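Local coordinates for lysyl oxidase (PDB 1W7C), which probably oxidises primary amines, including peptidyl lysine side chains, to aldehydes, using copper and a topaquinone cofactor formed from one of its own tyrosines, at residues W293-D296 with Y301-W304. Numbering follows the deposited sequence.
Sequences WAYD and YFSW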
loop_
_atom_site.group_PDB
_atom_site.type_symbol
_atom_site.label_atom_id
_atom_site.label_comp_id
_atom_site.label_asym_id
_atom_site.label_seq_id
_atom_site.Cartn_x
_atom_site.Cartn_y
_atom_site.Cartn_z
ATOM N N TRP A 293 -8.744 23.810 3.181
ATOM C CA TRP A 293 -8.507 23.954 1.755
ATOM C C TRP A 293 -9.469 25.019 1.227
ATOM O O TRP A 293 -10.519 25.270 1.790
ATOM C CB TRP A 293 -8.670 22.608 1.012
ATOM C CG TRP A 293 -9.986 21.912 1.226
ATOM C CD1 TRP A 293 -10.280 21.010 2.203
ATOM C CD2 TRP A 293 -11.170 22.010 0.407
ATOM N NE1 TRP A 293 -11.583 20.584 2.083
ATOM C CE2 TRP A 293 -12.159 21.188 1.002
ATOM C CE3 TRP A 293 -11.522 22.760 -0.725
ATOM C CZ2 TRP A 293 -13.429 21.047 0.471
ATOM C CZ3 TRP A 293 -12.784 22.618 -1.249
ATOM C CH2 TRP A 293 -13.732 21.781 -0.642
ATOM N N ALA A 294 -9.061 25.670 0.156
ATOM C CA ALA A 294 -9.810 26.755 -0.481
ATOM C C ALA A 294 -10.035 26.442 -1.948
ATOM O O ALA A 294 -9.386 25.574 -2.520
ATOM C CB ALA A 294 -9.080 28.077 -0.326
ATOM N N TYR A 295 -10.946 27.165 -2.580
ATOM C CA TYR A 295 -11.251 26.912 -3.987
ATOM C C TYR A 295 -11.881 28.126 -4.632
ATOM O O TYR A 295 -12.414 29.019 -3.949
ATOM C CB TYR A 295 -12.171 25.699 -4.162
ATOM C CG TYR A 295 -13.581 25.942 -3.691
ATOM C CD1 TYR A 295 -14.625 26.148 -4.592
ATOM C CD2 TYR A 295 -13.869 25.969 -2.342
ATOM C CE1 TYR A 295 -15.907 26.390 -4.157
ATOM C CE2 TYR A 295 -15.170 26.251 -1.867
ATOM C CZ TYR A 295 -16.176 26.459 -2.782
ATOM O OH TYR A 295 -17.456 26.680 -2.356
ATOM N N ASP A 296 -11.749 28.137 -5.960
ATOM C CA ASP A 296 -12.434 29.088 -6.833
ATOM C C ASP A 296 -13.560 28.304 -7.502
ATOM O O ASP A 296 -13.290 27.387 -8.281
ATOM C CB ASP A 296 -11.435 29.602 -7.883
ATOM C CG ASP A 296 -12.029 30.630 -8.801
ATOM O OD1 ASP A 296 -13.238 30.532 -9.100
ATOM O OD2 ASP A 296 -11.331 31.540 -9.305
ATOM N N TYR A 301 -10.496 25.622 -9.337
ATOM C CA TYR A 301 -9.109 25.715 -8.892
ATOM C C TYR A 301 -9.106 25.518 -7.384
ATOM O O TYR A 301 -9.965 26.068 -6.680
ATOM C CB TYR A 301 -8.515 27.080 -9.256
ATOM C CG TYR A 301 -7.132 27.281 -8.699
ATOM C CD1 TYR A 301 -6.010 26.786 -9.363
ATOM C CD2 TYR A 301 -6.930 27.963 -7.515
ATOM C CE1 TYR A 301 -4.745 26.954 -8.857
ATOM C CE2 TYR A 301 -5.654 28.123 -6.985
ATOM C CZ TYR A 301 -4.556 27.641 -7.671
ATOM O OH TYR A 301 -3.278 27.781 -7.158
ATOM N N PHE A 302 -8.182 24.684 -6.903
ATOM C CA PHE A 302 -8.114 24.272 -5.501
ATOM C C PHE A 302 -6.738 24.585 -4.931
ATOM O O PHE A 302 -5.750 24.470 -5.638
ATOM C CB PHE A 302 -8.354 22.749 -5.427
ATOM C CG PHE A 302 -9.739 22.380 -5.804
ATOM C CD1 PHE A 302 -10.077 22.159 -7.126
ATOM C CD2 PHE A 302 -10.750 22.333 -4.854
ATOM C CE1 PHE A 302 -11.400 21.927 -7.471
ATOM C CE2 PHE A 302 -12.046 22.098 -5.211
ATOM C CZ PHE A 302 -12.375 21.891 -6.490
ATOM N N SER A 303 -6.709 25.053 -3.681
ATOM C CA SER A 303 -5.475 25.293 -2.936
ATOM C C SER A 303 -5.549 24.617 -1.564
ATOM O O SER A 303 -6.564 24.648 -0.870
ATOM C CB SER A 303 -5.194 26.825 -2.760
ATOM O OG SER A 303 -6.044 27.414 -1.827
ATOM N N TRP A 304 -4.420 24.036 -1.185
ATOM C CA TRP A 304 -4.264 23.416 0.110
ATOM C C TRP A 304 -2.788 23.339 0.460
ATOM O O TRP A 304 -2.033 22.660 -0.228
ATOM C CB TRP A 304 -4.891 22.032 0.151
ATOM C CG TRP A 304 -4.615 21.269 1.428
ATOM C CD1 TRP A 304 -5.295 21.358 2.611
ATOM C CD2 TRP A 304 -3.624 20.250 1.616
ATOM N NE1 TRP A 304 -4.769 20.505 3.540
ATOM C CE2 TRP A 304 -3.748 19.797 2.962
ATOM C CE3 TRP A 304 -2.634 19.688 0.821
ATOM C CZ2 TRP A 304 -2.906 18.822 3.501
ATOM C CZ3 TRP A 304 -1.813 18.737 1.376
ATOM C CH2 TRP A 304 -1.961 18.298 2.673
#
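The Phe302 ring receives the indole of Trp293 at its edge, CZ3 of Trp293 lying near the phenyl plane and 4.1 Å from CE2 of Phe302, while CB of Tyr295 comes in obliquely, 3.7 Å from Phe302 CD2. The Trp293 and Phe302 side chains leave their strands in the same direction and lie alongside each other. With CG of Phe302 anti to its carbonyl carbon (chi1 -67°), the ring leans back toward strand 294-296; Phe382 meets both Phe302 and Tyr295 edge-to-face, and Val401 touches both Phe302 and Trp293. Beyond, CB of Trp293 rests 3.9 Å from CB of Trp304, whose NE1 is hydrogen-bonded to Glu403 OE2. Tyr295 and Phe302 share one side of the sheet; Ala294, Ser303, Asp296 and Tyr301 take the other. There CB of Ala294 is 3.5 Å from OG of Ser303, and both residues pack on His276 of the second subunit. Asp296 OD2 accepts from Ala15 N. Backbone hydrogen bonds link Ala294 and Ser303 in both directions; Asp296 N donates to Tyr301 O at 2.8 Å, whereas the return bond from Tyr301 N to Asp296 O is weak (3.5 Å). This register, with strand axes at 163°, defines an antiparallel beta hairpin within the enzyme domain of a copper amine oxidase, extended by strands 11-12 and 307-314.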